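Local coordinates for protein magnesium-protoporphyrin O-methyltransferase (PDB 4QDJ) that transfers a methyl group from S-adenosylmethionine to a propionate of magnesium protoporphyrin IX, a step of chlorophyll biosynthesis, at residues L124-D135 and L152-S163. Residues are numbered along the deposited sequence; the frame is centred on the assembly and turned at random.
With SAM (S-adenosylmethionine), chain B.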
loop_
_atom_site.group_PDB
_atom_site.type_symbol
_atom_site.label_atom_id
_atom_site.label_comp_id
_atom_site.label_asym_id
_atom_site.label_seq_id
_atom_site.Cartn_x
_atom_site.Cartn_y
_atom_site.Cartn_z
ATOM N N LEU A 124 8.230 -10.954 -3.077
ATOM C CA LEU A 124 8.922 -9.949 -3.876
ATOM C C LEU A 124 10.432 -10.032 -3.693
ATOM O O LEU A 124 10.922 -10.353 -2.609
ATOM C CB LEU A 124 8.440 -8.546 -3.511
ATOM C CG LEU A 124 6.992 -8.192 -3.855
ATOM C CD1 LEU A 124 6.645 -6.823 -3.298
ATOM C CD2 LEU A 124 6.771 -8.233 -5.358
ATOM N N GLY A 125 11.163 -9.736 -4.761
ATOM C CA GLY A 125 12.613 -9.703 -4.712
ATOM C C GLY A 125 13.147 -8.382 -5.227
ATOM O O GLY A 125 12.385 -7.443 -5.454
ATOM N N GLY A 126 14.460 -8.305 -5.412
ATOM C CA GLY A 126 15.081 -7.099 -5.925
ATOM C C GLY A 126 15.278 -6.032 -4.866
ATOM O O GLY A 126 15.003 -6.252 -3.686
ATOM N N LYS A 127 15.759 -4.869 -5.295
ATOM C CA LYS A 127 16.044 -3.766 -4.384
ATOM C C LYS A 127 15.484 -2.449 -4.916
ATOM O O LYS A 127 15.541 -2.177 -6.117
ATOM C CB LYS A 127 17.552 -3.637 -4.156
ATOM C CG LYS A 127 18.201 -4.853 -3.506
ATOM C CD LYS A 127 17.739 -5.037 -2.068
ATOM C CE LYS A 127 18.474 -6.186 -1.392
ATOM N NZ LYS A 127 18.219 -7.487 -2.067
ATOM N N TYR A 128 14.950 -1.637 -4.010
ATOM C CA TYR A 128 14.343 -0.359 -4.360
ATOM C C TYR A 128 14.862 0.723 -3.430
ATOM O O TYR A 128 15.262 0.435 -2.304
ATOM C CB TYR A 128 12.824 -0.442 -4.202
ATOM C CG TYR A 128 12.168 -1.489 -5.063
ATOM C CD1 TYR A 128 12.047 -2.803 -4.626
ATOM C CD2 TYR A 128 11.664 -1.164 -6.315
ATOM C CE1 TYR A 128 11.448 -3.763 -5.418
ATOM C CE2 TYR A 128 11.065 -2.114 -7.110
ATOM C CZ TYR A 128 10.956 -3.410 -6.659
ATOM O OH TYR A 128 10.356 -4.354 -7.459
ATOM N N ASP A 129 14.849 1.970 -3.888
ATOM C CA ASP A 129 15.147 3.079 -2.991
ATOM C C ASP A 129 14.064 3.156 -1.926
ATOM O O ASP A 129 14.350 3.207 -0.730
ATOM C CB ASP A 129 15.211 4.407 -3.743
ATOM C CG ASP A 129 15.400 5.593 -2.809
ATOM O OD1 ASP A 129 14.390 6.120 -2.292
ATOM O OD2 ASP A 129 16.559 5.995 -2.583
ATOM N N THR A 130 12.814 3.159 -2.380
ATOM C CA THR A 130 11.671 3.340 -1.499
ATOM C C THR A 130 10.653 2.220 -1.684
ATOM O O THR A 130 10.275 1.888 -2.808
ATOM C CB THR A 130 10.997 4.705 -1.762
ATOM O OG1 THR A 130 11.887 5.757 -1.370
ATOM C CG2 THR A 130 9.697 4.835 -0.984
ATOM N N VAL A 131 10.232 1.630 -0.572
ATOM C CA VAL A 131 9.184 0.621 -0.583
ATOM C C VAL A 131 7.990 1.167 0.187
ATOM O O VAL A 131 8.148 1.724 1.275
ATOM C CB VAL A 131 9.669 -0.702 0.044
ATOM C CG1 VAL A 131 8.547 -1.729 0.072
ATOM C CG2 VAL A 131 10.866 -1.240 -0.727
ATOM N N ILE A 132 6.800 1.032 -0.388
ATOM C CA ILE A 132 5.593 1.579 0.220
ATOM C C ILE A 132 4.517 0.509 0.355
ATOM O O ILE A 132 4.269 -0.255 -0.575
ATOM C CB ILE A 132 5.033 2.760 -0.603
ATOM C CG1 ILE A 132 6.129 3.793 -0.880
ATOM C CG2 ILE A 132 3.853 3.407 0.118
ATOM C CD1 ILE A 132 5.674 4.937 -1.761
ATOM N N CYS A 133 3.878 0.461 1.518
ATOM C CA CYS A 133 2.806 -0.493 1.765
ATOM C C CYS A 133 1.689 0.197 2.539
ATOM O O CYS A 133 1.771 0.349 3.758
ATOM C CB CYS A 133 3.346 -1.691 2.546
ATOM S SG CYS A 133 2.182 -3.046 2.760
ATOM N N LEU A 134 0.652 0.627 1.820
ATOM C CA LEU A 134 -0.435 1.400 2.416
ATOM C C LEU A 134 -1.711 0.589 2.579
ATOM O O LEU A 134 -2.185 -0.029 1.626
ATOM C CB LEU A 134 -0.752 2.632 1.566
ATOM C CG LEU A 134 0.352 3.656 1.316
ATOM C CD1 LEU A 134 -0.213 4.858 0.572
ATOM C CD2 LEU A 134 1.006 4.082 2.624
ATOM N N ASP A 135 -2.264 0.614 3.789
ATOM C CA ASP A 135 -3.555 -0.004 4.089
ATOM C C ASP A 135 -3.626 -1.475 3.677
ATOM O O ASP A 135 -4.652 -1.946 3.181
ATOM C CB ASP A 135 -4.704 0.787 3.449
ATOM C CG ASP A 135 -4.838 2.196 4.012
ATOM O OD1 ASP A 135 -4.127 2.536 4.984
ATOM O OD2 ASP A 135 -5.669 2.967 3.485
ATOM N N LEU A 152 9.608 -6.613 3.563
ATOM C CA LEU A 152 9.589 -5.353 2.830
ATOM C C LEU A 152 10.845 -4.540 3.120
ATOM O O LEU A 152 11.413 -3.914 2.221
ATOM C CB LEU A 152 8.338 -4.546 3.180
ATOM C CG LEU A 152 7.011 -5.138 2.702
ATOM C CD1 LEU A 152 5.848 -4.299 3.199
ATOM C CD2 LEU A 152 6.984 -5.245 1.183
ATOM N N ALA A 153 11.280 -4.564 4.377
ATOM C CA ALA A 153 12.487 -3.854 4.781
ATOM C C ALA A 153 13.704 -4.363 4.017
ATOM O O ALA A 153 14.591 -3.588 3.664
ATOM C CB ALA A 153 12.704 -3.982 6.283
ATOM N N SER A 154 13.732 -5.666 3.743
ATOM C CA SER A 154 14.857 -6.271 3.034
ATOM C C SER A 154 14.923 -5.824 1.575
ATOM O O SER A 154 15.947 -5.994 0.913
ATOM C CB SER A 154 14.796 -7.800 3.116
ATOM O OG SER A 154 13.805 -8.329 2.251
ATOM N N LEU A 155 13.829 -5.258 1.076
ATOM C CA LEU A 155 13.780 -4.781 -0.302
ATOM C C LEU A 155 14.146 -3.305 -0.389
ATOM O O LEU A 155 14.417 -2.789 -1.473
ATOM C CB LEU A 155 12.382 -4.984 -0.889
ATOM C CG LEU A 155 11.740 -6.363 -0.727
ATOM C CD1 LEU A 155 10.352 -6.370 -1.354
ATOM C CD2 LEU A 155 12.618 -7.448 -1.334
ATOM N N ALA A 156 14.146 -2.628 0.755
ATOM C CA ALA A 156 14.326 -1.179 0.788
ATOM C C ALA A 156 15.766 -0.767 1.063
ATOM O O ALA A 156 16.274 -0.951 2.169
ATOM C CB ALA A 156 13.395 -0.557 1.821
ATOM N N ASP A 157 16.416 -0.194 0.054
ATOM C CA ASP A 157 17.769 0.323 0.214
ATOM C C ASP A 157 17.806 1.495 1.189
ATOM O O ASP A 157 18.768 1.654 1.942
ATOM C CB ASP A 157 18.346 0.767 -1.131
ATOM C CG ASP A 157 18.720 -0.399 -2.023
ATOM O OD1 ASP A 157 18.927 -1.514 -1.498
ATOM O OD2 ASP A 157 18.818 -0.196 -3.252
ATOM N N ARG A 158 16.760 2.316 1.176
ATOM C CA ARG A 158 16.777 3.547 1.958
ATOM C C ARG A 158 15.521 3.804 2.788
ATOM O O ARG A 158 15.612 4.218 3.944
ATOM C CB ARG A 158 17.044 4.750 1.049
ATOM C CG ARG A 158 17.330 6.037 1.806
ATOM C CD ARG A 158 17.617 7.184 0.853
ATOM N NE ARG A 158 16.470 7.469 -0.003
ATOM C CZ ARG A 158 15.499 8.322 0.310
ATOM N NH1 ARG A 158 15.537 8.980 1.461
ATOM N NH2 ARG A 158 14.492 8.517 -0.529
ATOM N N ARG A 159 14.350 3.564 2.209
ATOM C CA ARG A 159 13.119 4.034 2.833
ATOM C C ARG A 159 11.950 3.057 2.742
ATOM O O ARG A 159 11.715 2.442 1.702
ATOM C CB ARG A 159 12.726 5.393 2.242
ATOM C CG ARG A 159 11.388 5.923 2.722
ATOM C CD ARG A 159 11.170 7.359 2.285
ATOM N NE ARG A 159 11.306 7.526 0.842
ATOM C CZ ARG A 159 11.156 8.684 0.207
ATOM N NH1 ARG A 159 10.862 9.783 0.890
ATOM N NH2 ARG A 159 11.303 8.745 -1.110
ATOM N N LEU A 160 11.225 2.926 3.850
ATOM C CA LEU A 160 10.011 2.126 3.906
ATOM C C LEU A 160 8.879 2.983 4.468
ATOM O O LEU A 160 9.004 3.554 5.549
ATOM C CB LEU A 160 10.230 0.893 4.786
ATOM C CG LEU A 160 9.047 -0.053 5.014
ATOM C CD1 LEU A 160 8.474 -0.547 3.691
ATOM C CD2 LEU A 160 9.473 -1.225 5.890
ATOM N N ILE A 161 7.784 3.088 3.722
ATOM C CA ILE A 161 6.621 3.837 4.181
ATOM C C ILE A 161 5.457 2.879 4.396
ATOM O O ILE A 161 5.132 2.089 3.513
ATOM C CB ILE A 161 6.224 4.930 3.172
ATOM C CG1 ILE A 161 7.325 5.990 3.088
ATOM C CG2 ILE A 161 4.898 5.570 3.560
ATOM C CD1 ILE A 161 7.168 6.941 1.923
ATOM N N LEU A 162 4.848 2.943 5.578
ATOM C CA LEU A 162 3.750 2.050 5.935
ATOM C C LEU A 162 2.564 2.837 6.465
ATOM O O LEU A 162 2.732 3.903 7.051
ATOM C CB LEU A 162 4.184 1.075 7.034
ATOM C CG LEU A 162 5.426 0.209 6.854
ATOM C CD1 LEU A 162 5.711 -0.547 8.143
ATOM C CD2 LEU A 162 5.246 -0.752 5.691
ATOM N N SER A 163 1.364 2.301 6.275
ATOM C CA SER A 163 0.205 2.811 6.993
ATOM C C SER A 163 -0.564 1.659 7.632
ATOM O O SER A 163 -0.564 0.537 7.124
ATOM C CB SER A 163 -0.701 3.659 6.094
ATOM O OG SER A 163 -1.383 2.864 5.144
HETATM N N SAM B . -2.364 -0.055 -1.113
HETATM C CA SAM B . -3.548 0.183 -1.935
HETATM C C SAM B . -4.111 1.575 -1.682
HETATM O O SAM B . -3.926 2.144 -0.605
HETATM O OXT SAM B . -4.758 2.160 -2.552
HETATM C CB SAM B . -4.622 -0.886 -1.731
HETATM C CG SAM B . -5.163 -1.066 -0.314
HETATM S SD SAM B . -6.492 -2.303 -0.245
HETATM C CE SAM B . -7.308 -1.881 1.315
HETATM C "C5'" SAM B . -5.564 -3.757 0.287
HETATM C "C4'" SAM B . -4.881 -4.447 -0.884
HETATM O "O4'" SAM B . -3.822 -5.236 -0.387
HETATM C "C3'" SAM B . -5.809 -5.378 -1.654
HETATM O "O3'" SAM B . -5.762 -5.044 -3.022
HETATM C "C2'" SAM B . -5.217 -6.758 -1.449
HETATM O "O2'" SAM B . -5.345 -7.569 -2.596
HETATM C "C1'" SAM B . -3.768 -6.430 -1.131
HETATM N N9 SAM B . -3.080 -7.477 -0.366
HETATM C C8 SAM B . -3.533 -8.133 0.746
HETATM N N7 SAM B . -2.584 -9.017 1.129
HETATM C C5 SAM B . -1.538 -8.928 0.277
HETATM C C6 SAM B . -0.325 -9.595 0.209
HETATM N N6 SAM B . -0.020 -10.530 1.106
HETATM N N1 SAM B . 0.560 -9.282 -0.800
HETATM C C2 SAM B . 0.244 -8.312 -1.730
HETATM N N3 SAM B . -0.966 -7.656 -1.659
HETATM C C4 SAM B . -1.838 -7.960 -0.667
HETATM O O HOH W 1 -0.036 -1.374 5.282
#
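Val131 of strand 130-133 and Ile161 of strand 159-163 meet in the parallel pairing of a beta-alpha-beta crossover in the Rossmann-like class I methyltransferase fold. Val131 N gives to Arg159 O and Val131 O takes Ile161 N; Cys133 N and O bond likewise to Ile161 O and Ser163 N. A beta bulge precedes this run, where Asp129 O accepts both Arg158 N and Arg159 N. With CG anti to the backbone N (chi1 175°), the Asp129 carboxylate lies beside Arg158, which grips it side-on: NE reaches OD2 at 3.0 Å, nearly straight at 172°, and NH2 reaches OD1. OD1 also accepts the Thr130 hydroxyl (OG1 to OD1 2.7 Å). Thr130 OG1 lies in the Arg159 guanidinium plane and accepts from both NE (2.9 Å) and NH2 (3.1 Å); Arg159 NH1 turns to Asp58 and Glu226. Replacing Asp129 with alanine is likely to leave the Arg158 guanidinium without its countercharge and the Thr130 hydroxyl proton without its present acceptor. On the other face, Val131 CG2 packs on Ala156 CB at 3.7 Å. At the cofactor end, Leu134 O accepts the S-adenosylmethionine amino nitrogen. Asp135 OD2 bonds to Tyr220, while Ser163 OG donates to Asp135 OD1 at 2.8 Å, from above the carboxylate plane.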